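Local coordinates for protein heavy metal cation tricomponent efflux pump ZneA(CzcA-like) (PDB 4K0J) that exports zinc ions in exchange for protons, as the inner-membrane pump of a tripartite heavy-metal efflux system of the RND superfamily, at residues T45-L56 with F88-K98; V432-V442 with V925-N934. All blocks are in the same frame, centred on the assembly; numbering follows the deposited sequence.

Interaction 1: T45-L56 with F88-K98; sequences TTSQVVTQVNGL and FGLSLITVVFK
The F97 ring turns its edge to the start of strand 46-52: the T45 carbonyl O lies in the ring plane, 3.3 Å from F97 CD1, with T46 CA and S47 N also near that plane. V95 CG1 of its own strand sits over one face of the ring, offset toward the rim. At the far end, the F88 ring meets the G55 and L56 carbonyls obliquely, L56 O lying 3.2 Å from F88 CD1.

Between the two rings the strands run antiparallel, with fairly straight N-H...O bonds in both directions at the pairs S47-V95, V49-I93 and T51-S91. V95 O takes two donors: S47 N at 2.9 Å, nearly end-on to the carbonyl, and T46 OG1 at 3.1 Å, from well above the carbonyl plane. OG1 arrives there because chi1 of T46 (171°) sets it opposite the backbone N. V49 and I93 lie side by side, V49 CG1 reaching 3.5 Å from I93 CB, while V50 CG1 and L90 CD1 meet at 3.9 Å on the other face.

Beyond Q52 the chain enters a type II turn, V53 to L56, whose third residue, G55, has the positive phi suited to glycine. G89 closes this end with both its backbone groups: its N gives a bond to L56 O (2.8 Å), and its O accepts a more bent one from V53 N (2.8 Å).

The pair belongs to a split beta-alpha-beta unit, with strand 90-97 inserted between the parallel strands 46-52 and 79-87. Helix 62-73 covers the face bearing T51, I93 and V95 and bonds S91 through T66. K659 of helix 653-660 touches T46, Q48 and T94 on the opposite face, and F88 packs on V226 of the second subunit.

Interaction 2: V432-V442 with V925-N934; sequences VARPIFFGMIV and VLNAIIMIAN
Two antiparallel helices of the transmembrane bundle, predicted spans 429-452 and 911-933, pack here with P435 and G439 meeting one side of helix 911-939. The segment axes come within 9.5 Å of each other at 158°, and the CA atoms of G439 and L926 are 5.4 Å apart.

P435, in the first turn of its helix, presents its ring to three residues. Its CG rests 3.6 Å from A933 CB, its CB lies 3.7 Å from I930 CD1, and I929 CG2 comes alongside the same CB and the carbonyl O. The I930 chain bends twice, at chi1 -70° and chi2 -62°, and so brings its CD1 to the corner between P435 and V432, where V432 CG2 also touches it, at 3.8 Å; I436 CD1 lies a little farther off.

One helical turn beyond P435, the bare CA of G439 receives two methyls: L926 CD1 at 3.7 Å and I929 CD1 at 3.9 Å. With CG anti to the backbone N the L926 chain runs alongside the facing helix, and the next torsion turns CD1 onto G439. Where 432-442 ends and 925-934 begins, V442 CG1 and V925 CG1 touch at 3.7 Å, their side chains crossing nearly at right angles.

Farther round, L926 also touches D399 of helix 399-411, M440 packs on helix 463-479, and I929 on I887, so other helices of the bundle cover parts of both. N927 faces away from this contact, with its OD1 hydrogen-bonded to T964.

Across the pair there is neither a hydrogen bond nor a salt bridge. Methyl groups, a proline ring and a bare glycine carbon make the fit, so its register depends on shape and on apolar burial rather than on directional bonds.

The two contacts come in series along one chain, interaction 1 complete before interaction 2 opens. Their centres are 58 Å apart and their nearest atoms about 29 Å, on opposite sides of the chain's centre. They share no helix, strand or sheet. Interaction 1 joins neighbouring strands of an antiparallel sheet in what is, by the architecture of RND pumps, the periplasmic porter region, and it lies close to a second subunit. Interaction 2 joins helices 433-447 and 911-939, distant in sequence, inside the membrane bundle. They thus lie in the two parts, periplasmic and transmembrane, between which RND pumps are thought to couple proton flow to export; neither contact is itself known to carry the coupling.

Interaction 1: T45-L56 with F88-K98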
loop_
_atom_site.group_PDB
_atom_site.type_symbol
_atom_site.label_atom_id
_atom_site.label_comp_id
_atom_site.label_asym_id
_atom_site.label_seq_id
_atom_site.Cartn_x
_atom_site.Cartn_y
_atom_site.Cartn_z
ATOM N N THR C 45 -9.164 -7.114 13.037
ATOM C CA THR C 45 -8.546 -5.859 12.632
ATOM C C THR C 45 -9.342 -4.655 13.128
ATOM O O THR C 45 -10.396 -4.327 12.583
ATOM C CB THR C 45 -8.429 -5.777 11.117
ATOM O OG1 THR C 45 -8.086 -7.067 10.605
ATOM C CG2 THR C 45 -7.357 -4.774 10.727
ATOM N N THR C 46 -8.823 -3.996 14.161
ATOM C CA THR C 46 -9.505 -2.857 14.771
ATOM C C THR C 46 -8.598 -1.648 14.970
ATOM O O THR C 46 -7.376 -1.774 15.026
ATOM C CB THR C 46 -10.127 -3.233 16.130
ATOM O OG1 THR C 46 -10.603 -2.049 16.777
ATOM C CG2 THR C 46 -9.097 -3.910 17.025
ATOM N N SER C 47 -9.211 -0.478 15.080
ATOM C CA SER C 47 -8.481 0.747 15.357
ATOM C C SER C 47 -9.429 1.783 15.939
ATOM O O SER C 47 -10.587 1.877 15.526
ATOM C CB SER C 47 -7.821 1.287 14.092
ATOM O OG SER C 47 -6.984 2.384 14.395
ATOM N N GLN C 48 -8.945 2.549 16.910
ATOM C CA GLN C 48 -9.775 3.565 17.555
ATOM C C GLN C 48 -9.187 4.975 17.441
ATOM O O GLN C 48 -7.965 5.164 17.452
ATOM C CB GLN C 48 -10.080 3.201 19.018
ATOM C CG GLN C 48 -8.944 2.488 19.743
ATOM C CD GLN C 48 -9.208 2.305 21.225
ATOM O OE1 GLN C 48 -10.228 2.756 21.744
ATOM N NE2 GLN C 48 -8.283 1.643 21.919
ATOM N N VAL C 49 -10.080 5.954 17.308
ATOM C CA VAL C 49 -9.697 7.362 17.238
ATOM C C VAL C 49 -9.985 8.093 18.550
ATOM O O VAL C 49 -11.063 7.961 19.128
ATOM C CB VAL C 49 -10.373 8.094 16.045
ATOM C CG1 VAL C 49 -11.790 7.604 15.836
ATOM C CG2 VAL C 49 -10.359 9.606 16.251
ATOM N N VAL C 50 -9.002 8.857 19.013
ATOM C CA VAL C 50 -9.102 9.534 20.291
ATOM C C VAL C 50 -9.185 11.043 20.101
ATOM O O VAL C 50 -8.210 11.683 19.699
ATOM C CB VAL C 50 -7.887 9.215 21.180
ATOM C CG1 VAL C 50 -8.181 9.561 22.626
ATOM C CG2 VAL C 50 -7.512 7.752 21.047
ATOM N N THR C 51 -10.359 11.603 20.378
ATOM C CA THR C 51 -10.519 13.049 20.418
ATOM C C THR C 51 -10.516 13.467 21.877
ATOM O O THR C 51 -11.546 13.403 22.548
ATOM C CB THR C 51 -11.838 13.512 19.765
ATOM O OG1 THR C 51 -12.000 12.887 18.486
ATOM C CG2 THR C 51 -11.829 15.018 19.583
ATOM N N GLN C 52 -9.355 13.883 22.371
ATOM C CA GLN C 52 -9.200 14.224 23.781
ATOM C C GLN C 52 -9.281 15.723 24.047
ATOM O O GLN C 52 -8.493 16.498 23.516
ATOM C CB GLN C 52 -7.877 13.680 24.318
ATOM C CG GLN C 52 -7.465 14.278 25.651
ATOM C CD GLN C 52 -6.243 13.606 26.243
ATOM O OE1 GLN C 52 -5.850 12.521 25.818
ATOM N NE2 GLN C 52 -5.637 14.250 27.232
ATOM N N VAL C 53 -10.239 16.121 24.879
ATOM C CA VAL C 53 -10.343 17.508 25.325
ATOM C C VAL C 53 -10.144 17.597 26.844
ATOM O O VAL C 53 -11.034 17.247 27.620
ATOM C CB VAL C 53 -11.695 18.142 24.937
ATOM C CG1 VAL C 53 -11.614 19.641 25.085
ATOM C CG2 VAL C 53 -12.074 17.777 23.508
ATOM N N ASN C 54 -8.971 18.069 27.256
ATOM C CA ASN C 54 -8.567 18.044 28.663
ATOM C C ASN C 54 -9.454 18.868 29.599
ATOM O O ASN C 54 -9.694 20.050 29.359
ATOM C CB ASN C 54 -7.111 18.502 28.808
ATOM C CG ASN C 54 -6.185 17.849 27.794
ATOM O OD1 ASN C 54 -5.816 16.683 27.932
ATOM N ND2 ASN C 54 -5.796 18.609 26.774
ATOM N N GLY C 55 -9.931 18.234 30.666
ATOM C CA GLY C 55 -10.658 18.930 31.715
ATOM C C GLY C 55 -12.120 19.218 31.421
ATOM O O GLY C 55 -12.843 19.738 32.276
ATOM N N LEU C 56 -12.560 18.874 30.214
ATOM C CA LEU C 56 -13.925 19.158 29.786
ATOM C C LEU C 56 -14.860 17.997 30.123
ATOM O O LEU C 56 -14.450 16.837 30.078
ATOM C CB LEU C 56 -13.951 19.467 28.285
ATOM C CG LEU C 56 -14.731 20.726 27.900
ATOM C CD1 LEU C 56 -14.277 21.273 26.557
ATOM C CD2 LEU C 56 -16.216 20.438 27.885
ATOM N N PHE C 88 -16.358 12.791 30.067
ATOM C CA PHE C 88 -15.416 13.735 30.656
ATOM C C PHE C 88 -14.013 13.361 30.210
ATOM O O PHE C 88 -13.567 12.224 30.393
ATOM C CB PHE C 88 -15.534 13.702 32.188
ATOM C CG PHE C 88 -14.535 14.577 32.915
ATOM C CD1 PHE C 88 -14.778 15.929 33.099
ATOM C CD2 PHE C 88 -13.374 14.032 33.451
ATOM C CE1 PHE C 88 -13.868 16.732 33.782
ATOM C CE2 PHE C 88 -12.461 14.829 34.134
ATOM C CZ PHE C 88 -12.710 16.180 34.298
ATOM N N GLY C 89 -13.338 14.318 29.589
ATOM C CA GLY C 89 -12.007 14.081 29.077
ATOM C C GLY C 89 -11.962 13.864 27.577
ATOM O O GLY C 89 -11.087 14.416 26.908
ATOM N N LEU C 90 -12.896 13.082 27.034
ATOM C CA LEU C 90 -12.730 12.633 25.654
ATOM C C LEU C 90 -13.921 12.001 24.933
ATOM O O LEU C 90 -14.953 11.676 25.517
ATOM C CB LEU C 90 -11.568 11.639 25.575
ATOM C CG LEU C 90 -11.922 10.197 25.932
ATOM C CD1 LEU C 90 -10.807 9.275 25.518
ATOM C CD2 LEU C 90 -12.192 10.046 27.411
ATOM N N SER C 91 -13.723 11.833 23.630
ATOM C CA SER C 91 -14.573 11.022 22.775
ATOM C C SER C 91 -13.688 10.006 22.074
ATOM O O SER C 91 -12.854 10.377 21.247
ATOM C CB SER C 91 -15.229 11.888 21.712
ATOM O OG SER C 91 -15.390 11.146 20.516
ATOM N N LEU C 92 -13.853 8.730 22.408
ATOM C CA LEU C 92 -13.070 7.688 21.748
ATOM C C LEU C 92 -13.955 6.767 20.912
ATOM O O LEU C 92 -14.930 6.192 21.405
ATOM C CB LEU C 92 -12.189 6.905 22.735
ATOM C CG LEU C 92 -12.763 5.940 23.768
ATOM C CD1 LEU C 92 -11.657 5.086 24.336
ATOM C CD2 LEU C 92 -13.440 6.702 24.873
ATOM N N ILE C 93 -13.614 6.648 19.634
ATOM C CA ILE C 93 -14.437 5.892 18.702
ATOM C C ILE C 93 -13.727 4.632 18.249
ATOM O O ILE C 93 -12.644 4.703 17.682
ATOM C CB ILE C 93 -14.787 6.736 17.468
ATOM C CG1 ILE C 93 -15.748 7.867 17.849
ATOM C CG2 ILE C 93 -15.362 5.862 16.370
ATOM C CD1 ILE C 93 -16.082 8.799 16.707
ATOM N N THR C 94 -14.334 3.479 18.508
ATOM C CA THR C 94 -13.742 2.207 18.117
ATOM C C THR C 94 -14.316 1.734 16.786
ATOM O O THR C 94 -15.530 1.731 16.598
ATOM C CB THR C 94 -13.963 1.124 19.196
ATOM O OG1 THR C 94 -13.240 1.475 20.381
ATOM C CG2 THR C 94 -13.476 -0.228 18.710
ATOM N N VAL C 95 -13.438 1.355 15.858
ATOM C CA VAL C 95 -13.882 0.754 14.603
ATOM C C VAL C 95 -13.224 -0.594 14.381
ATOM O O VAL C 95 -12.002 -0.688 14.358
ATOM C CB VAL C 95 -13.572 1.641 13.384
ATOM C CG1 VAL C 95 -13.812 0.863 12.092
ATOM C CG2 VAL C 95 -14.423 2.893 13.413
ATOM N N VAL C 96 -14.036 -1.635 14.227
ATOM C CA VAL C 96 -13.525 -2.943 13.843
ATOM C C VAL C 96 -13.935 -3.228 12.403
ATOM O O VAL C 96 -15.051 -2.907 11.991
ATOM C CB VAL C 96 -13.974 -4.058 14.823
ATOM C CG1 VAL C 96 -14.963 -3.515 15.840
ATOM C CG2 VAL C 96 -14.560 -5.252 14.079
ATOM N N PHE C 97 -13.010 -3.808 11.642
ATOM C CA PHE C 97 -13.164 -3.991 10.199
ATOM C C PHE C 97 -13.561 -5.413 9.813
ATOM O O PHE C 97 -13.645 -6.299 10.662
ATOM C CB PHE C 97 -11.866 -3.624 9.481
ATOM C CG PHE C 97 -11.498 -2.171 9.589
ATOM C CD1 PHE C 97 -10.924 -1.669 10.743
ATOM C CD2 PHE C 97 -11.713 -1.310 8.528
ATOM C CE1 PHE C 97 -10.584 -0.335 10.841
ATOM C CE2 PHE C 97 -11.368 0.027 8.621
ATOM C CZ PHE C 97 -10.803 0.514 9.779
ATOM N N LYS C 98 -13.818 -5.619 8.526
ATOM C CA LYS C 98 -14.107 -6.953 8.012
ATOM C C LYS C 98 -12.801 -7.721 7.927
ATOM O O LYS C 98 -11.734 -7.135 8.050
ATOM C CB LYS C 98 -14.771 -6.879 6.632
ATOM C CG LYS C 98 -16.292 -6.963 6.651
ATOM C CD LYS C 98 -16.771 -8.328 7.136
ATOM C CE LYS C 98 -18.295 -8.413 7.161
ATOM N NZ LYS C 98 -18.775 -9.696 7.748
#

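Interaction 2: V432-V442 with V925-N934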
loop_
_atom_site.group_PDB
_atom_site.type_symbol
_atom_site.label_atom_id
_atom_site.label_comp_id
_atom_site.label_asym_id
_atom_site.label_seq_id
_atom_site.Cartn_x
_atom_site.Cartn_y
_atom_site.Cartn_z
ATOM N N VAL C 432 -1.849 -53.217 -0.829
ATOM C CA VAL C 432 -2.524 -52.258 0.032
ATOM C C VAL C 432 -2.212 -50.825 -0.419
ATOM O O VAL C 432 -2.453 -49.857 0.304
ATOM C CB VAL C 432 -2.137 -52.498 1.513
ATOM C CG1 VAL C 432 -0.733 -51.974 1.802
ATOM C CG2 VAL C 432 -3.172 -51.896 2.457
ATOM N N ALA C 433 -1.694 -50.698 -1.637
ATOM C CA ALA C 433 -1.343 -49.394 -2.196
ATOM C C ALA C 433 -2.558 -48.499 -2.440
ATOM O O ALA C 433 -2.665 -47.437 -1.841
ATOM C CB ALA C 433 -0.545 -49.561 -3.479
ATOM N N ARG C 434 -3.459 -48.926 -3.325
ATOM C CA ARG C 434 -4.665 -48.150 -3.658
ATOM C C ARG C 434 -5.504 -47.681 -2.450
ATOM O O ARG C 434 -5.877 -46.500 -2.377
ATOM C CB ARG C 434 -5.548 -48.896 -4.672
ATOM C CG ARG C 434 -4.933 -49.059 -6.055
ATOM C CD ARG C 434 -5.012 -47.777 -6.871
ATOM N NE ARG C 434 -6.389 -47.391 -7.170
ATOM C CZ ARG C 434 -7.090 -47.848 -8.205
ATOM N NH1 ARG C 434 -6.550 -48.719 -9.043
ATOM N NH2 ARG C 434 -8.333 -47.436 -8.398
ATOM N N PRO C 435 -5.805 -48.593 -1.498
ATOM C CA PRO C 435 -6.557 -48.132 -0.325
ATOM C C PRO C 435 -5.763 -47.137 0.518
ATOM O O PRO C 435 -6.357 -46.407 1.311
ATOM C CB PRO C 435 -6.785 -49.421 0.474
ATOM C CG PRO C 435 -6.632 -50.520 -0.510
ATOM C CD PRO C 435 -5.582 -50.049 -1.456
ATOM N N ILE C 436 -4.443 -47.111 0.349
ATOM C CA ILE C 436 -3.595 -46.181 1.090
ATOM C C ILE C 436 -3.484 -44.814 0.421
ATOM O O ILE C 436 -3.634 -43.795 1.082
ATOM C CB ILE C 436 -2.198 -46.768 1.369
ATOM C CG1 ILE C 436 -2.247 -47.596 2.646
ATOM C CG2 ILE C 436 -1.162 -45.667 1.527
ATOM C CD1 ILE C 436 -2.883 -46.856 3.801
ATOM N N PHE C 437 -3.228 -44.785 -0.881
ATOM C CA PHE C 437 -3.202 -43.519 -1.601
ATOM C C PHE C 437 -4.572 -42.857 -1.499
ATOM O O PHE C 437 -4.684 -41.682 -1.133
ATOM C CB PHE C 437 -2.813 -43.723 -3.068
ATOM C CG PHE C 437 -2.489 -42.446 -3.793
ATOM C CD1 PHE C 437 -1.199 -41.943 -3.794
ATOM C CD2 PHE C 437 -3.474 -41.749 -4.473
ATOM C CE1 PHE C 437 -0.896 -40.769 -4.457
ATOM C CE2 PHE C 437 -3.177 -40.574 -5.138
ATOM C CZ PHE C 437 -1.888 -40.084 -5.130
ATOM N N PHE C 438 -5.621 -43.618 -1.794
ATOM C CA PHE C 438 -6.964 -43.054 -1.740
ATOM C C PHE C 438 -7.447 -42.806 -0.312
ATOM O O PHE C 438 -8.126 -41.820 -0.053
ATOM C CB PHE C 438 -7.960 -43.892 -2.545
ATOM C CG PHE C 438 -7.859 -43.677 -4.029
ATOM C CD1 PHE C 438 -6.941 -42.776 -4.546
ATOM C CD2 PHE C 438 -8.686 -44.356 -4.903
ATOM C CE1 PHE C 438 -6.843 -42.567 -5.909
ATOM C CE2 PHE C 438 -8.596 -44.151 -6.266
ATOM C CZ PHE C 438 -7.673 -43.255 -6.770
ATOM N N GLY C 439 -7.079 -43.685 0.613
ATOM C CA GLY C 439 -7.431 -43.494 2.008
ATOM C C GLY C 439 -6.807 -42.239 2.599
ATOM O O GLY C 439 -7.457 -41.493 3.337
ATOM N N MET C 440 -5.544 -41.999 2.265
ATOM C CA MET C 440 -4.826 -40.836 2.780
ATOM C C MET C 440 -5.222 -39.545 2.058
ATOM O O MET C 440 -5.234 -38.471 2.662
ATOM C CB MET C 440 -3.311 -41.057 2.729
ATOM C CG MET C 440 -2.824 -42.231 3.581
ATOM S SD MET C 440 -2.670 -41.890 5.343
ATOM C CE MET C 440 -0.973 -41.319 5.431
ATOM N N ILE C 441 -5.554 -39.634 0.774
ATOM C CA ILE C 441 -6.080 -38.452 0.098
ATOM C C ILE C 441 -7.481 -38.157 0.630
ATOM O O ILE C 441 -7.961 -37.028 0.552
ATOM C CB ILE C 441 -6.093 -38.583 -1.444
ATOM C CG1 ILE C 441 -6.171 -37.197 -2.094
ATOM C CG2 ILE C 441 -7.242 -39.458 -1.915
ATOM C CD1 ILE C 441 -6.356 -37.232 -3.596
ATOM N N VAL C 442 -8.127 -39.180 1.183
ATOM C CA VAL C 442 -9.418 -39.001 1.830
ATOM C C VAL C 442 -9.249 -38.338 3.192
ATOM O O VAL C 442 -10.017 -37.450 3.547
ATOM C CB VAL C 442 -10.198 -40.332 1.958
ATOM C CG1 VAL C 442 -11.215 -40.260 3.082
ATOM C CG2 VAL C 442 -10.896 -40.655 0.649
ATOM N N VAL C 925 -12.507 -43.654 8.906
ATOM C CA VAL C 925 -12.824 -44.008 7.529
ATOM C C VAL C 925 -11.630 -44.676 6.850
ATOM O O VAL C 925 -11.797 -45.409 5.886
ATOM C CB VAL C 925 -13.295 -42.789 6.706
ATOM C CG1 VAL C 925 -12.107 -42.003 6.181
ATOM C CG2 VAL C 925 -14.179 -43.237 5.556
ATOM N N LEU C 926 -10.427 -44.431 7.361
ATOM C CA LEU C 926 -9.247 -45.104 6.840
ATOM C C LEU C 926 -9.318 -46.578 7.199
ATOM O O LEU C 926 -9.088 -47.444 6.353
ATOM C CB LEU C 926 -7.963 -44.496 7.405
ATOM C CG LEU C 926 -6.698 -45.158 6.851
ATOM C CD1 LEU C 926 -6.589 -44.890 5.361
ATOM C CD2 LEU C 926 -5.447 -44.687 7.575
ATOM N N ASN C 927 -9.641 -46.859 8.458
ATOM C CA ASN C 927 -9.804 -48.242 8.896
ATOM C C ASN C 927 -10.925 -48.962 8.145
ATOM O O ASN C 927 -10.757 -50.107 7.699
ATOM C CB ASN C 927 -10.021 -48.317 10.409
ATOM C CG ASN C 927 -8.728 -48.169 11.191
ATOM O OD1 ASN C 927 -7.662 -48.577 10.731
ATOM N ND2 ASN C 927 -8.816 -47.583 12.379
ATOM N N ALA C 928 -12.060 -48.282 7.995
ATOM C CA ALA C 928 -13.169 -48.825 7.213
ATOM C C ALA C 928 -12.748 -49.132 5.772
ATOM O O ALA C 928 -13.065 -50.196 5.233
ATOM C CB ALA C 928 -14.350 -47.869 7.227
ATOM N N ILE C 929 -12.027 -48.195 5.159
ATOM C CA ILE C 929 -11.544 -48.357 3.793
ATOM C C ILE C 929 -10.641 -49.569 3.668
ATOM O O ILE C 929 -10.846 -50.398 2.792
ATOM C CB ILE C 929 -10.789 -47.110 3.293
ATOM C CG1 ILE C 929 -11.776 -46.015 2.891
ATOM C CG2 ILE C 929 -9.912 -47.453 2.096
ATOM C CD1 ILE C 929 -11.117 -44.683 2.609
ATOM N N ILE C 930 -9.647 -49.674 4.545
ATOM C CA ILE C 930 -8.733 -50.815 4.518
ATOM C C ILE C 930 -9.486 -52.137 4.649
ATOM O O ILE C 930 -9.286 -53.064 3.851
ATOM C CB ILE C 930 -7.670 -50.717 5.625
ATOM C CG1 ILE C 930 -6.694 -49.581 5.316
ATOM C CG2 ILE C 930 -6.910 -52.028 5.755
ATOM C CD1 ILE C 930 -5.928 -49.779 4.026
ATOM N N MET C 931 -10.359 -52.209 5.651
ATOM C CA MET C 931 -11.185 -53.393 5.864
ATOM C C MET C 931 -11.944 -53.792 4.599
ATOM O O MET C 931 -11.742 -54.886 4.058
ATOM C CB MET C 931 -12.166 -53.153 7.014
ATOM C CG MET C 931 -13.323 -54.138 7.063
ATOM S SD MET C 931 -12.777 -55.848 7.164
ATOM C CE MET C 931 -12.117 -55.896 8.827
ATOM N N ILE C 932 -12.797 -52.888 4.125
ATOM C CA ILE C 932 -13.667 -53.163 2.985
ATOM C C ILE C 932 -12.892 -53.460 1.700
ATOM O O ILE C 932 -13.324 -54.269 0.882
ATOM C CB ILE C 932 -14.687 -52.015 2.769
ATOM C CG1 ILE C 932 -16.081 -52.462 3.208
ATOM C CG2 ILE C 932 -14.717 -51.555 1.318
ATOM C CD1 ILE C 932 -16.137 -52.965 4.630
ATOM N N ALA C 933 -11.738 -52.820 1.541
ATOM C CA ALA C 933 -10.917 -53.009 0.350
ATOM C C ALA C 933 -10.249 -54.378 0.340
ATOM O O ALA C 933 -10.378 -55.126 -0.630
ATOM C CB ALA C 933 -9.875 -51.911 0.232
ATOM N N ASN C 934 -9.531 -54.705 1.413
ATOM C CA ASN C 934 -8.884 -56.011 1.499
ATOM C C ASN C 934 -9.909 -57.138 1.465
ATOM O O ASN C 934 -9.627 -58.227 0.978
ATOM C CB ASN C 934 -7.995 -56.114 2.739
ATOM C CG ASN C 934 -6.773 -55.219 2.653
ATOM O OD1 ASN C 934 -6.824 -54.137 2.072
ATOM N ND2 ASN C 934 -5.663 -55.672 3.221
#